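Local structure of beta-xylosidase (Uncultured organism, 4MLG) at residues A17-Y28 / S86-M97. The protein probably hydrolyses xylo-oligosaccharides from their non-reducing ends to release xylose, as a calcium-containing family 43 glycoside hydrolase. Numbering follows the deposited sequence.
Sequences AAHVFNDKLYIY and SDVAFRNGKYYM
F21 offers one ring face to Y95, whose CE1 sits over the ring centre. The pair is a T-shaped (edge-to-face) stack with centroids 4.8 Å apart and planes at 77°. One face of the Y95 ring carries CD1 of F90 from its own hairpin, while the edge meets F21. F90 also touches F21 through its CB, 3.8 Å from CE1 of F21. Y28 has V88 over one face: CG2 of V88 lies 3.4 Å from the ring centroid, almost on the ring normal, a CH-pi contact. With CG1 of V88 anti to the backbone N (chi1 179°), CG2 stands beside that N and points over the ring centre. The hydroxyl of Y28 bonds to the carbonyl of P118. The H19 ring has the backbone O of V88 over one face, displaced toward the rim. At the ring edge, NE2 of H19 donates to OD1 of D87 at 2.6 Å, the oxygen somewhat tilted from the ring plane. The N-H...O angle is 146°, and OD1 uses its syn lone pair. The same oxygen accepts from N of V88, from above the carboxylate plane, while OD2 takes the backbone N of I139. Three N-H groups thus fix the carboxylate. A leucine in place of H19 would probably leave OD1 of D87 without its cross-hairpin donor and the carboxylate less firmly fixed. CB of A17 packs against O of S86, and the A17 side chain is about 5 Å from the bound calcium ion. Two beta-hairpins with type I' turns, 18-27 and 87-97, belong to separate antiparallel sheets. Such packing between neighbouring sheets is characteristic of the family 43 beta-propeller.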
loop_
_atom_site.group_PDB
_atom_site.type_symbol
_atom_site.label_atom_id
_atom_site.label_comp_id
_atom_site.label_asym_id
_atom_site.label_seq_id
_atom_site.Cartn_x
_atom_site.Cartn_y
_atom_site.Cartn_z
ATOM N N ALA A 17 -17.474 3.949 19.299
ATOM C CA ALA A 17 -16.248 4.108 20.066
ATOM C C ALA A 17 -16.440 5.252 21.048
ATOM O O ALA A 17 -16.424 6.421 20.661
ATOM C CB ALA A 17 -15.080 4.391 19.144
ATOM N N ALA A 18 -16.623 4.915 22.320
ATOM C CA ALA A 18 -16.960 5.913 23.328
ATOM C C ALA A 18 -15.756 6.374 24.148
ATOM O O ALA A 18 -14.910 5.573 24.549
ATOM C CB ALA A 18 -18.060 5.392 24.237
ATOM N N HIS A 19 -15.692 7.681 24.387
ATOM C CA HIS A 19 -14.627 8.282 25.178
ATOM C C HIS A 19 -15.203 9.381 26.058
ATOM O O HIS A 19 -16.249 9.953 25.745
ATOM C CB HIS A 19 -13.547 8.872 24.271
ATOM C CG HIS A 19 -12.781 7.847 23.494
ATOM N ND1 HIS A 19 -11.516 7.436 23.851
ATOM C CD2 HIS A 19 -13.101 7.153 22.377
ATOM C CE1 HIS A 19 -11.090 6.531 22.988
ATOM N NE2 HIS A 19 -12.033 6.341 22.083
ATOM N N VAL A 20 -14.517 9.677 27.155
ATOM C CA VAL A 20 -14.949 10.736 28.056
ATOM C C VAL A 20 -14.064 11.970 27.916
ATOM O O VAL A 20 -12.904 11.968 28.330
ATOM C CB VAL A 20 -14.949 10.270 29.521
ATOM C CG1 VAL A 20 -15.520 11.355 30.417
ATOM C CG2 VAL A 20 -15.748 8.986 29.664
ATOM N N PHE A 21 -14.623 13.021 27.327
ATOM C CA PHE A 21 -13.901 14.271 27.130
ATOM C C PHE A 21 -14.662 15.417 27.785
ATOM O O PHE A 21 -15.853 15.596 27.532
ATOM C CB PHE A 21 -13.728 14.553 25.637
ATOM C CG PHE A 21 -12.887 13.536 24.919
ATOM C CD1 PHE A 21 -11.718 13.055 25.488
ATOM C CD2 PHE A 21 -13.268 13.059 23.675
ATOM C CE1 PHE A 21 -10.941 12.118 24.825
ATOM C CE2 PHE A 21 -12.497 12.123 23.009
ATOM C CZ PHE A 21 -11.333 11.652 23.584
ATOM N N ASN A 22 -13.970 16.184 28.624
ATOM C CA ASN A 22 -14.566 17.327 29.312
ATOM C C ASN A 22 -15.821 16.959 30.100
ATOM O O ASN A 22 -16.831 17.660 30.033
ATOM C CB ASN A 22 -14.879 18.457 28.324
ATOM C CG ASN A 22 -13.637 18.998 27.639
ATOM O OD1 ASN A 22 -12.556 19.032 28.227
ATOM N ND2 ASN A 22 -13.787 19.426 26.390
ATOM N N ASP A 23 -15.746 15.846 30.829
ATOM C CA ASP A 23 -16.868 15.322 31.612
ATOM C C ASP A 23 -18.097 15.005 30.759
ATOM O O ASP A 23 -19.208 14.870 31.273
ATOM C CB ASP A 23 -17.232 16.267 32.761
ATOM C CG ASP A 23 -16.090 16.459 33.736
ATOM O OD1 ASP A 23 -15.132 15.658 33.692
ATOM O OD2 ASP A 23 -16.152 17.407 34.545
ATOM N N LYS A 24 -17.882 14.889 29.453
ATOM C CA LYS A 24 -18.929 14.511 28.516
ATOM C C LYS A 24 -18.534 13.211 27.833
ATOM O O LYS A 24 -17.350 12.941 27.640
ATOM C CB LYS A 24 -19.129 15.604 27.465
ATOM C CG LYS A 24 -20.012 16.757 27.906
ATOM C CD LYS A 24 -20.070 17.834 26.833
ATOM C CE LYS A 24 -21.396 18.577 26.861
ATOM N NZ LYS A 24 -22.530 17.685 26.488
ATOM N N LEU A 25 -19.525 12.406 27.469
ATOM C CA LEU A 25 -19.258 11.156 26.770
ATOM C C LEU A 25 -19.469 11.319 25.269
ATOM O O LEU A 25 -20.592 11.521 24.812
ATOM C CB LEU A 25 -20.142 10.034 27.315
ATOM C CG LEU A 25 -19.994 8.671 26.635
ATOM C CD1 LEU A 25 -19.892 7.565 27.672
ATOM C CD2 LEU A 25 -21.160 8.415 25.691
ATOM N N TYR A 26 -18.383 11.232 24.509
ATOM C CA TYR A 26 -18.462 11.339 23.056
ATOM C C TYR A 26 -18.415 9.963 22.406
ATOM O O TYR A 26 -17.696 9.073 22.863
ATOM C CB TYR A 26 -17.331 12.215 22.514
ATOM C CG TYR A 26 -17.425 13.671 22.917
ATOM C CD1 TYR A 26 -17.996 14.611 22.070
ATOM C CD2 TYR A 26 -16.937 14.103 24.144
ATOM C CE1 TYR A 26 -18.082 15.943 22.435
ATOM C CE2 TYR A 26 -17.019 15.433 24.517
ATOM C CZ TYR A 26 -17.593 16.348 23.659
ATOM O OH TYR A 26 -17.674 17.672 24.027
ATOM N N ILE A 27 -19.186 9.791 21.339
ATOM C CA ILE A 27 -19.189 8.538 20.597
ATOM C C ILE A 27 -18.739 8.776 19.161
ATOM O O ILE A 27 -19.137 9.757 18.533
ATOM C CB ILE A 27 -20.581 7.884 20.593
ATOM C CG1 ILE A 27 -21.202 7.939 21.989
ATOM C CG2 ILE A 27 -20.492 6.447 20.102
ATOM C CD1 ILE A 27 -22.588 7.343 22.066
ATOM N N TYR A 28 -17.906 7.879 18.645
ATOM C CA TYR A 28 -17.417 7.988 17.276
ATOM C C TYR A 28 -17.740 6.724 16.487
ATOM O O TYR A 28 -16.886 5.853 16.321
ATOM C CB TYR A 28 -15.910 8.254 17.268
ATOM C CG TYR A 28 -15.515 9.498 18.031
ATOM C CD1 TYR A 28 -15.530 10.744 17.418
ATOM C CD2 TYR A 28 -15.132 9.427 19.366
ATOM C CE1 TYR A 28 -15.172 11.884 18.110
ATOM C CE2 TYR A 28 -14.771 10.564 20.066
ATOM C CZ TYR A 28 -14.794 11.790 19.431
ATOM O OH TYR A 28 -14.438 12.927 20.119
ATOM N N SER A 86 -13.549 3.605 13.224
ATOM C CA SER A 86 -12.487 4.523 13.631
ATOM C C SER A 86 -12.375 4.640 15.151
ATOM O O SER A 86 -13.183 4.077 15.889
ATOM C CB SER A 86 -12.732 5.907 13.030
ATOM O OG SER A 86 -13.980 6.428 13.455
ATOM N N ASP A 87 -11.367 5.379 15.611
ATOM C CA ASP A 87 -11.181 5.638 17.038
ATOM C C ASP A 87 -10.460 6.971 17.248
ATOM O O ASP A 87 -9.745 7.444 16.362
ATOM C CB ASP A 87 -10.412 4.491 17.705
ATOM C CG ASP A 87 -10.429 4.576 19.222
ATOM O OD1 ASP A 87 -11.236 5.359 19.767
ATOM O OD2 ASP A 87 -9.644 3.853 19.873
ATOM N N VAL A 88 -10.656 7.573 18.419
ATOM C CA VAL A 88 -10.123 8.905 18.701
ATOM C C VAL A 88 -9.292 8.918 19.985
ATOM O O VAL A 88 -9.627 8.238 20.954
ATOM C CB VAL A 88 -11.267 9.941 18.810
ATOM C CG1 VAL A 88 -10.724 11.326 19.134
ATOM C CG2 VAL A 88 -12.075 9.977 17.523
ATOM N N ALA A 89 -8.204 9.684 19.983
ATOM C CA ALA A 89 -7.370 9.842 21.170
ATOM C C ALA A 89 -7.021 11.306 21.410
ATOM O O ALA A 89 -6.851 12.076 20.465
ATOM C CB ALA A 89 -6.107 9.018 21.040
ATOM N N PHE A 90 -6.906 11.684 22.678
ATOM C CA PHE A 90 -6.559 13.053 23.041
ATOM C C PHE A 90 -5.115 13.150 23.523
ATOM O O PHE A 90 -4.736 12.514 24.507
ATOM C CB PHE A 90 -7.510 13.581 24.118
ATOM C CG PHE A 90 -7.182 14.969 24.587
ATOM C CD1 PHE A 90 -7.400 16.061 23.764
ATOM C CD2 PHE A 90 -6.657 15.183 25.850
ATOM C CE1 PHE A 90 -7.100 17.343 24.191
ATOM C CE2 PHE A 90 -6.353 16.462 26.285
ATOM C CZ PHE A 90 -6.576 17.543 25.453
ATOM N N ARG A 91 -4.315 13.946 22.821
ATOM C CA ARG A 91 -2.921 14.157 23.194
ATOM C C ARG A 91 -2.422 15.499 22.670
ATOM O O ARG A 91 -2.828 15.943 21.594
ATOM C CB ARG A 91 -2.045 13.020 22.661
ATOM C CG ARG A 91 -0.612 13.036 23.176
ATOM C CD ARG A 91 0.175 11.841 22.659
ATOM N NE ARG A 91 1.477 11.709 23.308
ATOM C CZ ARG A 91 2.308 10.690 23.115
ATOM N NH1 ARG A 91 1.974 9.707 22.290
ATOM N NH2 ARG A 91 3.474 10.650 23.745
ATOM N N ASN A 92 -1.550 16.142 23.446
ATOM C CA ASN A 92 -0.953 17.421 23.070
ATOM C C ASN A 92 -1.988 18.522 22.862
ATOM O O ASN A 92 -1.781 19.436 22.063
ATOM C CB ASN A 92 -0.087 17.270 21.814
ATOM C CG ASN A 92 0.921 16.145 21.934
ATOM O OD1 ASN A 92 1.576 15.989 22.965
ATOM N ND2 ASN A 92 1.047 15.349 20.879
ATOM N N GLY A 93 -3.102 18.428 23.581
ATOM C CA GLY A 93 -4.165 19.412 23.474
ATOM C C GLY A 93 -4.995 19.270 22.211
ATOM O O GLY A 93 -5.835 20.120 21.915
ATOM N N LYS A 94 -4.763 18.196 21.462
ATOM C CA LYS A 94 -5.504 17.961 20.226
ATOM C C LYS A 94 -6.124 16.567 20.187
ATOM O O LYS A 94 -5.728 15.677 20.939
ATOM C CB LYS A 94 -4.603 18.179 19.008
ATOM C CG LYS A 94 -4.150 19.619 18.826
ATOM C CD LYS A 94 -3.263 19.774 17.601
ATOM C CE LYS A 94 -1.978 18.977 17.745
ATOM N NZ LYS A 94 -1.173 19.418 18.919
ATOM N N TYR A 95 -7.102 16.387 19.304
ATOM C CA TYR A 95 -7.785 15.105 19.163
ATOM C C TYR A 95 -7.423 14.438 17.839
ATOM O O TYR A 95 -7.644 15.001 16.766
ATOM C CB TYR A 95 -9.300 15.290 19.275
ATOM C CG TYR A 95 -9.762 15.784 20.630
ATOM C CD1 TYR A 95 -10.254 14.901 21.584
ATOM C CD2 TYR A 95 -9.706 17.133 20.956
ATOM C CE1 TYR A 95 -10.679 15.349 22.824
ATOM C CE2 TYR A 95 -10.125 17.590 22.192
ATOM C CZ TYR A 95 -10.612 16.694 23.120
ATOM O OH TYR A 95 -11.031 17.149 24.351
ATOM N N TYR A 96 -6.861 13.237 17.926
ATOM C CA TYR A 96 -6.418 12.510 16.744
ATOM C C TYR A 96 -7.384 11.387 16.388
ATOM O O TYR A 96 -7.533 10.423 17.140
ATOM C CB TYR A 96 -5.017 11.937 16.966
ATOM C CG TYR A 96 -3.950 12.991 17.174
ATOM C CD1 TYR A 96 -3.223 13.489 16.101
ATOM C CD2 TYR A 96 -3.672 13.488 18.441
ATOM C CE1 TYR A 96 -2.250 14.451 16.284
ATOM C CE2 TYR A 96 -2.700 14.451 18.633
ATOM C CZ TYR A 96 -1.992 14.929 17.550
ATOM O OH TYR A 96 -1.020 15.888 17.731
ATOM N N MET A 97 -8.043 11.519 15.242
ATOM C CA MET A 97 -8.948 10.480 14.763
ATOM C C MET A 97 -8.222 9.512 13.837
ATOM O O MET A 97 -7.612 9.925 12.851
ATOM C CB MET A 97 -10.146 11.091 14.037
ATOM C CG MET A 97 -11.038 10.061 13.363
ATOM S SD MET A 97 -12.450 10.795 12.519
ATOM C CE MET A 97 -13.329 11.528 13.896
#